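Oxysterol-binding protein homolog 3 (Saccharomyces cerevisiae, PDB 4IC4) carries lipids between membranes without vesicles, in phosphoinositide-coupled directional transport through the cytosol, and helps maintain sterol distribution. Local coordinates at residues A[92-97]-A[192-197]; A[100-105]-A[221-226]; A[72-77]-A[112-117]. One frame throughout, in Å; residues are numbered along the deposited sequence.

Contact 1: residues A[92-97]-A[192-197]; sequences PDPITF and TGELFE
P94 and I95, at the start of helix 94-104, rest on F196 of strand 195-199, joining the helix to the curled antiparallel strands of the beta barrel that makes up much of this OSBP-related domain. The packed part is small and apolar. The pyrrolidine of P94 crosses the F196 side chain at about a right angle, with CB of P94 4.0 Å from CZ of F196. One residue on, I95 comes against the adjacent ring carbon, its CB 4.1 Å from CE1 of F196. The ring is carried to the helix by a chi1 of -64°, which sets CG anti to the carbonyl carbon. F189 of strand 177-189 meets the same ring with planes about 50° apart, and also receives P94.

E194 marks the border of this patch. Its chain is fully extended and crosses P94 at about a right angle, so that OE2 of E194 passes 3.9 Å from CG of P94, while its other oxygen, OE1, is hydrogen-bonded to S225 OG. All four touching residues are buried, and the two segments bury 137 Å² between them, both sides counted. Beyond E194 the structure opens: G193 is partly exposed and T192 exposed, as is P92 in the other segment. There the chain is organised locally by an ST turn, in which the backbone N of E194 donates to OG1 of T192 over 3.2 Å at a nearly straight 163°.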
ATOM      1  N   PRO A  92     -12.394  14.905 -19.388  1.00 23.69           N
ATOM      2  CA  PRO A  92     -13.262  15.985 -18.907  1.00 24.08           C
ATOM      3  C   PRO A  92     -13.947  15.672 -17.575  1.00 24.34           C
ATOM      4  O   PRO A  92     -14.384  16.578 -16.866  1.00 25.46           O
ATOM      5  CB  PRO A  92     -14.259  16.149 -20.049  1.00 24.33           C
ATOM      6  CG  PRO A  92     -14.420  14.745 -20.540  1.00 24.09           C
ATOM      7  CD  PRO A  92     -12.987  14.244 -20.567  1.00 23.58           C
ATOM      8  N   ASP A  93     -14.033  14.384 -17.247  1.00 24.01           N
ATOM      9  CA  ASP A  93     -14.659  13.927 -16.007  1.00 22.61           C
ATOM     10  C   ASP A  93     -13.608  13.175 -15.189  1.00 20.48           C
ATOM     11  O   ASP A  93     -13.732  11.975 -14.947  1.00 20.06           O
ATOM     12  CB  ASP A  93     -15.831  12.999 -16.336  1.00 26.24           C
ATOM     13  CG  ASP A  93     -15.403  11.780 -17.136  1.00 28.99           C
ATOM     14  OD1 ASP A  93     -14.629  11.937 -18.104  1.00 31.73           O
ATOM     15  OD2 ASP A  93     -15.848  10.664 -16.802  1.00 32.20           O
ATOM     16  N   PRO A  94     -12.568  13.887 -14.730  1.00 18.34           N
ATOM     17  CA  PRO A  94     -11.484  13.285 -13.947  1.00 16.99           C
ATOM     18  C   PRO A  94     -11.839  12.476 -12.705  1.00 15.91           C
ATOM     19  O   PRO A  94     -11.206  11.456 -12.436  1.00 13.64           O
ATOM     20  CB  PRO A  94     -10.595  14.481 -13.615  1.00 15.51           C
ATOM     21  CG  PRO A  94     -11.570  15.619 -13.555  1.00 16.49           C
ATOM     22  CD  PRO A  94     -12.420  15.352 -14.771  1.00 18.12           C
ATOM     23  N   ILE A  95     -12.838  12.906 -11.944  1.00 16.14           N
ATOM     24  CA  ILE A  95     -13.174  12.168 -10.733  1.00 15.33           C
ATOM     25  C   ILE A  95     -13.612  10.733 -11.014  1.00 14.89           C
ATOM     26  O   ILE A  95     -13.543   9.882 -10.130  1.00 13.59           O
ATOM     27  CB  ILE A  95     -14.255  12.903  -9.889  1.00 15.22           C
ATOM     28  CG1 ILE A  95     -14.181  12.423  -8.432  1.00 15.31           C
ATOM     29  CG2 ILE A  95     -15.643  12.640 -10.452  1.00 16.50           C
ATOM     30  CD1 ILE A  95     -14.948  13.283  -7.442  1.00 16.46           C
ATOM     31  N   THR A  96     -14.049  10.451 -12.238  1.00 14.08           N
ATOM     32  CA  THR A  96     -14.458   9.091 -12.569  1.00 14.88           C
ATOM     33  C   THR A  96     -13.231   8.186 -12.511  1.00 13.42           C
ATOM     34  O   THR A  96     -13.282   7.084 -11.967  1.00 13.62           O
ATOM     35  CB  THR A  96     -15.075   8.991 -13.985  1.00 17.76           C
ATOM     36  OG1 THR A  96     -14.145   9.493 -14.951  1.00 24.06           O
ATOM     37  CG2 THR A  96     -16.362   9.787 -14.065  1.00 17.80           C
ATOM     38  N   PHE A  97     -12.121   8.665 -13.063  1.00 13.32           N
ATOM     39  CA  PHE A  97     -10.895   7.881 -13.080  1.00 12.43           C
ATOM     40  C   PHE A  97     -10.175   7.913 -11.737  1.00 11.26           C
ATOM     41  O   PHE A  97      -9.518   6.941 -11.352  1.00 10.82           O
ATOM     42  CB  PHE A  97      -9.993   8.359 -14.219  1.00 12.97           C
ATOM     43  CG  PHE A  97     -10.614   8.176 -15.572  1.00 13.53           C
ATOM     44  CD1 PHE A  97     -11.437   9.158 -16.112  1.00 16.08           C
ATOM     45  CD2 PHE A  97     -10.461   6.979 -16.260  1.00 15.59           C
ATOM     46  CE1 PHE A  97     -12.107   8.943 -17.318  1.00 17.86           C
ATOM     47  CE2 PHE A  97     -11.126   6.753 -17.465  1.00 17.15           C
ATOM     48  CZ  PHE A  97     -11.950   7.738 -17.991  1.00 19.44           C
ATOM     49  N   THR A 192      -3.582  21.295 -13.781  1.00 16.42           N
ATOM     50  CA  THR A 192      -4.549  22.339 -13.433  1.00 16.52           C
ATOM     51  C   THR A 192      -4.553  22.748 -11.966  1.00 16.99           C
ATOM     52  O   THR A 192      -5.142  23.767 -11.599  1.00 16.31           O
ATOM     53  CB  THR A 192      -5.962  21.866 -13.749  1.00 18.28           C
ATOM     54  OG1 THR A 192      -6.257  20.729 -12.926  1.00 15.01           O
ATOM     55  CG2 THR A 192      -6.082  21.469 -15.213  1.00 17.13           C
ATOM     56  N   GLY A 193      -3.926  21.940 -11.122  1.00 16.74           N
ATOM     57  CA  GLY A 193      -3.908  22.242  -9.705  1.00 15.93           C
ATOM     58  C   GLY A 193      -5.118  21.671  -8.985  1.00 14.97           C
ATOM     59  O   GLY A 193      -5.237  21.819  -7.768  1.00 17.12           O
ATOM     60  N   GLU A 194      -6.024  21.025  -9.718  1.00 14.95           N
ATOM     61  CA  GLU A 194      -7.207  20.447  -9.087  1.00 14.71           C
ATOM     62  C   GLU A 194      -6.764  19.408  -8.064  1.00 14.88           C
ATOM     63  O   GLU A 194      -5.870  18.604  -8.332  1.00 16.57           O
ATOM     64  CB  GLU A 194      -8.136  19.797 -10.121  1.00 16.00           C
ATOM     65  CG  GLU A 194      -9.420  19.232  -9.506  1.00 16.77           C
ATOM     66  CD  GLU A 194     -10.426  18.723 -10.531  1.00 16.71           C
ATOM     67  OE1 GLU A 194     -11.507  18.256 -10.113  1.00 17.24           O
ATOM     68  OE2 GLU A 194     -10.151  18.782 -11.748  1.00 18.01           O
ATOM     69  N   LEU A 195      -7.390  19.434  -6.893  1.00 13.34           N
ATOM     70  CA  LEU A 195      -7.044  18.503  -5.825  1.00 12.65           C
ATOM     71  C   LEU A 195      -8.147  17.485  -5.578  1.00 12.57           C
ATOM     72  O   LEU A 195      -9.331  17.778  -5.739  1.00 14.03           O
ATOM     73  CB  LEU A 195      -6.787  19.264  -4.520  1.00 14.39           C
ATOM     74  CG  LEU A 195      -5.810  20.440  -4.551  1.00 15.06           C
ATOM     75  CD1 LEU A 195      -5.731  21.063  -3.160  1.00 17.12           C
ATOM     76  CD2 LEU A 195      -4.438  19.969  -5.010  1.00 16.06           C
ATOM     77  N   PHE A 196      -7.744  16.280  -5.189  1.00 11.21           N
ATOM     78  CA  PHE A 196      -8.685  15.212  -4.874  1.00 11.59           C
ATOM     79  C   PHE A 196      -8.229  14.624  -3.549  1.00 10.87           C
ATOM     80  O   PHE A 196      -7.033  14.481  -3.307  1.00 12.50           O
ATOM     81  CB  PHE A 196      -8.662  14.128  -5.951  1.00 11.05           C
ATOM     82  CG  PHE A 196      -9.106  14.606  -7.299  1.00 11.54           C
ATOM     83  CD1 PHE A 196     -10.442  14.513  -7.684  1.00 11.48           C
ATOM     84  CD2 PHE A 196      -8.189  15.162  -8.180  1.00 12.43           C
ATOM     85  CE1 PHE A 196     -10.854  14.973  -8.937  1.00 13.00           C
ATOM     86  CE2 PHE A 196      -8.590  15.625  -9.434  1.00 13.62           C
ATOM     87  CZ  PHE A 196      -9.924  15.529  -9.811  1.00 13.60           C
ATOM     88  N   GLU A 197      -9.180  14.289  -2.690  1.00 11.70           N
ATOM     89  CA  GLU A 197      -8.857  13.717  -1.392  1.00 14.10           C
ATOM     90  C   GLU A 197      -9.806  12.587  -1.037  1.00 13.19           C
ATOM     91  O   GLU A 197     -10.972  12.583  -1.439  1.00 13.73           O
ATOM     92  CB  GLU A 197      -8.931  14.792  -0.303  1.00 16.50           C
ATOM     93  CG  GLU A 197      -7.903  15.899  -0.427  1.00 23.56           C
ATOM     94  CD  GLU A 197      -8.143  17.023   0.565  1.00 27.78           C
ATOM     95  OE1 GLU A 197      -8.254  16.736   1.775  1.00 30.23           O
ATOM     96  OE2 GLU A 197      -8.219  18.194   0.135  1.00 31.01           O
TER

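Contact 2: residues A[100-105]-A[221-226]; sequences AFAISF and FEVHSS
The carbonyl oxygen of F101, one residue before the A102 that touches F221 and V223, receives the hydroxyl of S104, OG to O of F101 being 2.7 Å. The backbone N of S104 adds a weak bond to this same oxygen. The S104 donor is tilted 24° from the carbonyl plane, and the bond, reaching three residues back, ties the hydroxyl to its own helix.

Across the apolar interface, CB of A102 meets the edge of the F221 ring close to its plane, 4.0 Å from CZ of F221, on the CE1 flank. On the adjoining CE2 flank, CG1 of I103 also lies 4.0 Å from CZ of F221, so CZ spans the two helix residues. A chi1 of 83° helps bring this end of the ring to them. The setting is a helix laid on a strand of the ORD beta barrel: the axes of 100-104 and 221-225 approach to 9.9 Å and run at 143°, roughly antiparallel. V223, two residues along the strand from F221, faces the helix too, with its CG2 4.1 Å from CB of A102. W198 of the adjacent strand 195-199 touches both A102 and V223, and I233 of strand 230-235 lies against I103 and F221.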
ATOM      1  N   ALA A 100     -11.842   5.319  -9.766  1.00 10.94           N
ATOM      2  CA  ALA A 100     -11.393   3.987 -10.161  1.00 10.11           C
ATOM      3  C   ALA A 100     -10.048   3.717  -9.490  1.00  9.52           C
ATOM      4  O   ALA A 100      -9.804   2.626  -8.968  1.00  9.99           O
ATOM      5  CB  ALA A 100     -11.248   3.910 -11.684  1.00 10.97           C
ATOM      6  N   PHE A 101      -9.175   4.716  -9.510  1.00  9.72           N
ATOM      7  CA  PHE A 101      -7.862   4.576  -8.891  1.00  9.73           C
ATOM      8  C   PHE A 101      -7.995   4.302  -7.397  1.00  8.88           C
ATOM      9  O   PHE A 101      -7.331   3.419  -6.861  1.00 10.42           O
ATOM     10  CB  PHE A 101      -7.034   5.846  -9.100  1.00  8.72           C
ATOM     11  CG  PHE A 101      -5.698   5.815  -8.407  1.00  8.10           C
ATOM     12  CD1 PHE A 101      -4.642   5.078  -8.938  1.00  8.74           C
ATOM     13  CD2 PHE A 101      -5.509   6.491  -7.208  1.00  9.32           C
ATOM     14  CE1 PHE A 101      -3.414   5.015  -8.278  1.00  8.54           C
ATOM     15  CE2 PHE A 101      -4.281   6.433  -6.539  1.00  9.86           C
ATOM     16  CZ  PHE A 101      -3.232   5.693  -7.078  1.00 10.04           C
ATOM     17  N   ALA A 102      -8.867   5.055  -6.731  1.00  9.90           N
ATOM     18  CA  ALA A 102      -9.072   4.909  -5.293  1.00  9.17           C
ATOM     19  C   ALA A 102      -9.529   3.517  -4.872  1.00  9.47           C
ATOM     20  O   ALA A 102      -9.166   3.033  -3.800  1.00  9.88           O
ATOM     21  CB  ALA A 102     -10.072   5.950  -4.806  1.00 10.45           C
ATOM     22  N   ILE A 103     -10.329   2.877  -5.717  1.00  9.97           N
ATOM     23  CA  ILE A 103     -10.846   1.545  -5.433  1.00 11.03           C
ATOM     24  C   ILE A 103      -9.902   0.428  -5.881  1.00  9.85           C
ATOM     25  O   ILE A 103      -9.867  -0.646  -5.274  1.00 11.25           O
ATOM     26  CB  ILE A 103     -12.205   1.336  -6.147  1.00 14.92           C
ATOM     27  CG1 ILE A 103     -13.238   2.321  -5.596  1.00 15.40           C
ATOM     28  CG2 ILE A 103     -12.680  -0.100  -5.973  1.00 17.62           C
ATOM     29  CD1 ILE A 103     -14.534   2.360  -6.390  1.00 21.38           C
ATOM     30  N   SER A 104      -9.125   0.692  -6.927  1.00 10.80           N
ATOM     31  CA  SER A 104      -8.244  -0.320  -7.503  1.00 10.50           C
ATOM     32  C   SER A 104      -7.316  -1.086  -6.576  1.00  9.62           C
ATOM     33  O   SER A 104      -7.082  -2.275  -6.798  1.00 10.55           O
ATOM     34  CB  SER A 104      -7.417   0.283  -8.645  1.00  9.67           C
ATOM     35  OG  SER A 104      -6.490   1.241  -8.174  1.00 10.30           O
ATOM     36  N   PHE A 105      -6.793  -0.435  -5.545  1.00 10.51           N
ATOM     37  CA  PHE A 105      -5.866  -1.117  -4.652  1.00 10.33           C
ATOM     38  C   PHE A 105      -6.471  -2.356  -3.990  1.00 10.25           C
ATOM     39  O   PHE A 105      -5.745  -3.284  -3.629  1.00 10.08           O
ATOM     40  CB  PHE A 105      -5.346  -0.162  -3.573  1.00 11.78           C
ATOM     41  CG  PHE A 105      -6.261  -0.026  -2.400  1.00 11.33           C
ATOM     42  CD1 PHE A 105      -7.417   0.738  -2.486  1.00 11.25           C
ATOM     43  CD2 PHE A 105      -5.988  -0.700  -1.212  1.00 10.53           C
ATOM     44  CE1 PHE A 105      -8.291   0.830  -1.407  1.00 12.94           C
ATOM     45  CE2 PHE A 105      -6.857  -0.616  -0.124  1.00 13.33           C
ATOM     46  CZ  PHE A 105      -8.013   0.152  -0.222  1.00 12.42           C
ATOM     47  N   PHE A 221     -17.325   5.125   1.104  1.00 17.33           N
ATOM     48  CA  PHE A 221     -16.336   6.189   1.238  1.00 15.05           C
ATOM     49  C   PHE A 221     -16.499   7.143   0.062  1.00 15.60           C
ATOM     50  O   PHE A 221     -17.085   6.780  -0.962  1.00 15.22           O
ATOM     51  CB  PHE A 221     -14.906   5.620   1.321  1.00 14.18           C
ATOM     52  CG  PHE A 221     -14.276   5.303  -0.006  1.00 12.56           C
ATOM     53  CD1 PHE A 221     -13.369   6.188  -0.585  1.00 13.36           C
ATOM     54  CD2 PHE A 221     -14.546   4.102  -0.650  1.00 13.41           C
ATOM     55  CE1 PHE A 221     -12.733   5.876  -1.785  1.00 12.64           C
ATOM     56  CE2 PHE A 221     -13.917   3.779  -1.853  1.00 12.86           C
ATOM     57  CZ  PHE A 221     -13.009   4.666  -2.422  1.00 13.91           C
ATOM     58  N   GLU A 222     -16.009   8.366   0.216  1.00 15.39           N
ATOM     59  CA  GLU A 222     -16.148   9.353  -0.840  1.00 15.43           C
ATOM     60  C   GLU A 222     -14.836   9.988  -1.272  1.00 13.90           C
ATOM     61  O   GLU A 222     -13.883  10.087  -0.498  1.00 14.28           O
ATOM     62  CB  GLU A 222     -17.115  10.462  -0.405  1.00 19.56           C
ATOM     63  CG  GLU A 222     -18.461   9.962   0.105  1.00 24.19           C
ATOM     64  CD  GLU A 222     -19.479  11.079   0.258  1.00 27.08           C
ATOM     65  OE1 GLU A 222     -19.151  12.105   0.887  1.00 29.24           O
ATOM     66  OE2 GLU A 222     -20.613  10.927  -0.249  1.00 30.93           O
ATOM     67  N   VAL A 223     -14.801  10.409  -2.529  1.00 13.80           N
ATOM     68  CA  VAL A 223     -13.649  11.088  -3.089  1.00 13.31           C
ATOM     69  C   VAL A 223     -14.151  12.501  -3.342  1.00 14.96           C
ATOM     70  O   VAL A 223     -15.221  12.683  -3.923  1.00 15.01           O
ATOM     71  CB  VAL A 223     -13.210  10.463  -4.424  1.00 13.18           C
ATOM     72  CG1 VAL A 223     -12.097  11.296  -5.047  1.00 13.52           C
ATOM     73  CG2 VAL A 223     -12.746   9.035  -4.194  1.00 13.40           C
ATOM     74  N   HIS A 224     -13.392  13.494  -2.901  1.00 16.01           N
ATOM     75  CA  HIS A 224     -13.796  14.884  -3.072  1.00 17.53           C
ATOM     76  C   HIS A 224     -12.803  15.698  -3.882  1.00 18.30           C
ATOM     77  O   HIS A 224     -11.592  15.586  -3.700  1.00 17.42           O
ATOM     78  CB  HIS A 224     -13.999  15.533  -1.701  1.00 21.68           C
ATOM     79  CG  HIS A 224     -15.140  14.955  -0.924  1.00 25.07           C
ATOM     80  ND1 HIS A 224     -16.459  15.187  -1.255  1.00 29.63           N
ATOM     81  CD2 HIS A 224     -15.162  14.132   0.151  1.00 28.07           C
ATOM     82  CE1 HIS A 224     -17.243  14.533  -0.417  1.00 28.40           C
ATOM     83  NE2 HIS A 224     -16.481  13.885   0.446  1.00 28.54           N
ATOM     84  N   SER A 225     -13.335  16.522  -4.779  1.00 16.62           N
ATOM     85  CA  SER A 225     -12.521  17.378  -5.624  1.00 17.45           C
ATOM     86  C   SER A 225     -12.584  18.813  -5.127  1.00 17.31           C
ATOM     87  O   SER A 225     -13.611  19.253  -4.607  1.00 18.01           O
ATOM     88  CB  SER A 225     -13.024  17.335  -7.066  1.00 17.83           C
ATOM     89  OG  SER A 225     -12.498  18.424  -7.804  1.00 19.24           O
ATOM     90  N   SER A 226     -11.486  19.541  -5.293  1.00 16.57           N
ATOM     91  CA  SER A 226     -11.440  20.933  -4.871  1.00 17.40           C
ATOM     92  C   SER A 226     -12.415  21.772  -5.697  1.00 18.78           C
ATOM     93  O   SER A 226     -12.696  22.921  -5.353  1.00 20.04           O
ATOM     94  CB  SER A 226     -10.019  21.488  -5.021  1.00 16.64           C
ATOM     95  OG  SER A 226      -9.538  21.340  -6.348  1.00 16.32           O
TER

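Contact 3: residues A[72-77]-A[112-117]; sequences LQLISE and KTRTLR
E77 and R114 meet head-on in a bidentate salt bridge between E77, next to helix 71-76, and the 3-10 segment 112-115. NH2 of R114 donates a hydrogen bond to OE2 of E77 at 2.8 Å, with an N-H...O angle of 178°; NH1 of R114 donates to OE1 of E77 at 3.1 Å. This NH1/NH2 pairing, one nitrogen to each oxygen, makes the grip end-on. Each oxygen uses its syn lone pair, and the carboxylate and guanidinium planes are nearly coplanar, 7° apart.

E77 is extended beyond CG, whereas R114 leaves its backbone with CG anti to N, bends at chi2 (71°), runs straight through chi3 and turns the guanidinium plane at chi4 to match the carboxylate. NE of R114 forms a second salt bridge with E67, and OE1 of E77 also holds the hydroxyl of T302, so neighbouring groups help fix both flat ends. Two acids around one buried guanidinium would probably stabilise its charge. L74 slides past R114 in the opposite direction, its CD1 3.5 Å from NH2 of R114.

T302 and L305 belong to helix 300-305, while helix 71-76 also packs through L72, I75 and S76 on F153 of strand 150-157, and through L72, Q73 and S76 on F128 of strand 127-132.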
ATOM      1  N   LEU A  72       5.780  -0.652   3.764  1.00  5.66           N
ATOM      2  CA  LEU A  72       6.007   0.446   2.829  1.00  6.10           C
ATOM      3  C   LEU A  72       5.766  -0.060   1.409  1.00  6.88           C
ATOM      4  O   LEU A  72       5.188   0.644   0.578  1.00  7.67           O
ATOM      5  CB  LEU A  72       7.439   0.973   2.948  1.00  7.03           C
ATOM      6  CG  LEU A  72       7.819   1.637   4.275  1.00  8.36           C
ATOM      7  CD1 LEU A  72       9.312   1.963   4.270  1.00  9.95           C
ATOM      8  CD2 LEU A  72       6.994   2.898   4.478  1.00 11.20           C
ATOM      9  N   GLN A  73       6.209  -1.283   1.135  1.00  6.86           N
ATOM     10  CA  GLN A  73       6.016  -1.873  -0.182  1.00  6.42           C
ATOM     11  C   GLN A  73       4.530  -2.182  -0.420  1.00  6.88           C
ATOM     12  O   GLN A  73       4.008  -1.950  -1.513  1.00  7.53           O
ATOM     13  CB  GLN A  73       6.894  -3.126  -0.321  1.00  6.13           C
ATOM     14  CG  GLN A  73       8.382  -2.762  -0.355  1.00  7.98           C
ATOM     15  CD  GLN A  73       9.314  -3.955  -0.282  1.00  8.06           C
ATOM     16  OE1 GLN A  73       9.204  -4.796   0.611  1.00  8.14           O
ATOM     17  NE2 GLN A  73      10.258  -4.022  -1.218  1.00  7.38           N
ATOM     18  N   LEU A  74       3.843  -2.682   0.606  1.00  6.84           N
ATOM     19  CA  LEU A  74       2.418  -2.983   0.482  1.00  7.26           C
ATOM     20  C   LEU A  74       1.623  -1.734   0.112  1.00  7.34           C
ATOM     21  O   LEU A  74       0.823  -1.748  -0.823  1.00  8.74           O
ATOM     22  CB  LEU A  74       1.862  -3.535   1.798  1.00  7.78           C
ATOM     23  CG  LEU A  74       0.329  -3.601   1.830  1.00  8.44           C
ATOM     24  CD1 LEU A  74      -0.154  -4.654   0.852  1.00 11.72           C
ATOM     25  CD2 LEU A  74      -0.158  -3.921   3.237  1.00 10.31           C
ATOM     26  N   ILE A  75       1.836  -0.650   0.847  1.00  6.81           N
ATOM     27  CA  ILE A  75       1.097   0.571   0.562  1.00  8.19           C
ATOM     28  C   ILE A  75       1.452   1.144  -0.814  1.00  7.43           C
ATOM     29  O   ILE A  75       0.631   1.817  -1.443  1.00  9.04           O
ATOM     30  CB  ILE A  75       1.311   1.601   1.682  1.00  8.09           C
ATOM     31  CG1 ILE A  75       0.752   1.025   2.989  1.00 11.15           C
ATOM     32  CG2 ILE A  75       0.611   2.912   1.335  1.00  9.75           C
ATOM     33  CD1 ILE A  75       0.961   1.911   4.201  1.00 12.33           C
ATOM     34  N   SER A  76       2.659   0.860  -1.297  1.00  7.53           N
ATOM     35  CA  SER A  76       3.062   1.328  -2.622  1.00  7.85           C
ATOM     36  C   SER A  76       2.213   0.683  -3.712  1.00  7.95           C
ATOM     37  O   SER A  76       2.161   1.180  -4.837  1.00  8.99           O
ATOM     38  CB  SER A  76       4.537   1.017  -2.887  1.00  8.28           C
ATOM     39  OG  SER A  76       5.368   1.785  -2.040  1.00 10.96           O
ATOM     40  N   GLU A  77       1.556  -0.430  -3.386  1.00  8.06           N
ATOM     41  CA  GLU A  77       0.703  -1.105  -4.359  1.00  8.45           C
ATOM     42  C   GLU A  77      -0.523  -0.249  -4.652  1.00  8.74           C
ATOM     43  O   GLU A  77      -1.273  -0.517  -5.596  1.00  9.73           O
ATOM     44  CB  GLU A  77       0.297  -2.492  -3.849  1.00  8.26           C
ATOM     45  CG  GLU A  77       1.484  -3.442  -3.751  1.00 10.00           C
ATOM     46  CD  GLU A  77       1.109  -4.833  -3.281  1.00  9.86           C
ATOM     47  OE1 GLU A  77       0.453  -5.577  -4.043  1.00  9.36           O
ATOM     48  OE2 GLU A  77       1.473  -5.176  -2.140  1.00  9.81           O
ATOM     49  N   LYS A 112      -7.672 -14.950  -2.484  1.00 15.00           N
ATOM     50  CA  LYS A 112      -7.734 -15.067  -1.033  1.00 15.06           C
ATOM     51  C   LYS A 112      -6.420 -15.457  -0.367  1.00 14.12           C
ATOM     52  O   LYS A 112      -6.228 -15.207   0.824  1.00 15.34           O
ATOM     53  CB  LYS A 112      -8.827 -16.067  -0.643  1.00 18.27           C
ATOM     54  CG  LYS A 112     -10.227 -15.593  -0.996  1.00 21.89           C
ATOM     55  CD  LYS A 112     -11.282 -16.632  -0.643  1.00 23.79           C
ATOM     56  CE  LYS A 112     -12.677 -16.128  -0.983  1.00 25.73           C
ATOM     57  NZ  LYS A 112     -13.727 -17.148  -0.709  1.00 27.09           N
ATOM     58  N   THR A 113      -5.515 -16.063  -1.125  1.00 13.20           N
ATOM     59  CA  THR A 113      -4.230 -16.469  -0.569  1.00 12.72           C
ATOM     60  C   THR A 113      -3.500 -15.263   0.034  1.00 12.72           C
ATOM     61  O   THR A 113      -2.819 -15.384   1.053  1.00 12.35           O
ATOM     62  CB  THR A 113      -3.336 -17.114  -1.651  1.00 13.93           C
ATOM     63  OG1 THR A 113      -4.045 -18.193  -2.276  1.00 14.88           O
ATOM     64  CG2 THR A 113      -2.049 -17.654  -1.036  1.00 15.15           C
ATOM     65  N   ARG A 114      -3.662 -14.099  -0.590  1.00 13.10           N
ATOM     66  CA  ARG A 114      -2.999 -12.880  -0.126  1.00 11.61           C
ATOM     67  C   ARG A 114      -3.399 -12.477   1.293  1.00 12.71           C
ATOM     68  O   ARG A 114      -2.639 -11.802   1.990  1.00 13.46           O
ATOM     69  CB  ARG A 114      -3.299 -11.720  -1.094  1.00 10.13           C
ATOM     70  CG  ARG A 114      -2.464 -10.453  -0.864  1.00 10.78           C
ATOM     71  CD  ARG A 114      -1.008 -10.668  -1.268  1.00  9.51           C
ATOM     72  NE  ARG A 114      -0.131  -9.612  -0.760  1.00  9.78           N
ATOM     73  CZ  ARG A 114       0.135  -8.466  -1.384  1.00  8.41           C
ATOM     74  NH1 ARG A 114      -0.397  -8.191  -2.567  1.00  8.86           N
ATOM     75  NH2 ARG A 114       0.946  -7.585  -0.811  1.00 10.15           N
ATOM     76  N   THR A 115      -4.581 -12.895   1.735  1.00 13.16           N
ATOM     77  CA  THR A 115      -5.044 -12.535   3.072  1.00 14.18           C
ATOM     78  C   THR A 115      -4.505 -13.426   4.198  1.00 14.69           C
ATOM     79  O   THR A 115      -4.774 -13.167   5.370  1.00 18.23           O
ATOM     80  CB  THR A 115      -6.590 -12.543   3.150  1.00 14.94           C
ATOM     81  OG1 THR A 115      -7.066 -13.889   3.041  1.00 16.41           O
ATOM     82  CG2 THR A 115      -7.189 -11.704   2.023  1.00 15.99           C
ATOM     83  N   LEU A 116      -3.734 -14.451   3.843  1.00 14.26           N
ATOM     84  CA  LEU A 116      -3.184 -15.387   4.826  1.00 14.95           C
ATOM     85  C   LEU A 116      -1.999 -14.852   5.633  1.00 15.81           C
ATOM     86  O   LEU A 116      -1.823 -15.224   6.795  1.00 18.65           O
ATOM     87  CB  LEU A 116      -2.774 -16.689   4.134  1.00 15.92           C
ATOM     88  CG  LEU A 116      -3.904 -17.507   3.503  1.00 16.01           C
ATOM     89  CD1 LEU A 116      -3.317 -18.586   2.618  1.00 15.10           C
ATOM     90  CD2 LEU A 116      -4.764 -18.117   4.597  1.00 18.71           C
ATOM     91  N   ARG A 117      -1.187 -13.995   5.021  1.00 15.04           N
ATOM     92  CA  ARG A 117      -0.019 -13.426   5.698  1.00 15.00           C
ATOM     93  C   ARG A 117      -0.026 -11.901   5.658  1.00 14.40           C
ATOM     94  O   ARG A 117      -0.831 -11.293   4.952  1.00 14.35           O
ATOM     95  CB  ARG A 117       1.277 -13.933   5.060  1.00 17.05           C
ATOM     96  CG  ARG A 117       1.587 -15.409   5.277  1.00 22.07           C
ATOM     97  CD  ARG A 117       1.402 -16.175   3.990  1.00 26.07           C
ATOM     98  NE  ARG A 117       2.018 -17.496   4.017  1.00 27.66           N
ATOM     99  CZ  ARG A 117       1.922 -18.374   3.024  1.00 27.50           C
ATOM    100  NH1 ARG A 117       1.231 -18.066   1.932  1.00 25.95           N
ATOM    101  NH2 ARG A 117       2.514 -19.556   3.121  1.00 28.53           N
TER

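In the fold
Contacts 1 and 2 are successive parts of one interface: both use helix 94-104, and strands 195-199 and 214-225 are neighbours in the barrel. Their centres lie 10 Å apart, and they touch, CD1 of I95 coming 3.6 Å from O of V223. Contact 3 belongs to a different region, its centre about 20 Å from that of contact 2 and 27 Å from that of contact 1; its nearest atoms come within about 5 Å of contact 2 without touching. It is the one close to the lipid site: the side chain of L74 is about 7 Å from that of K118, which binds phosphatidylinositol 4-phosphate, whereas contacts 1 and 2 lie away from the headgroup-binding residues.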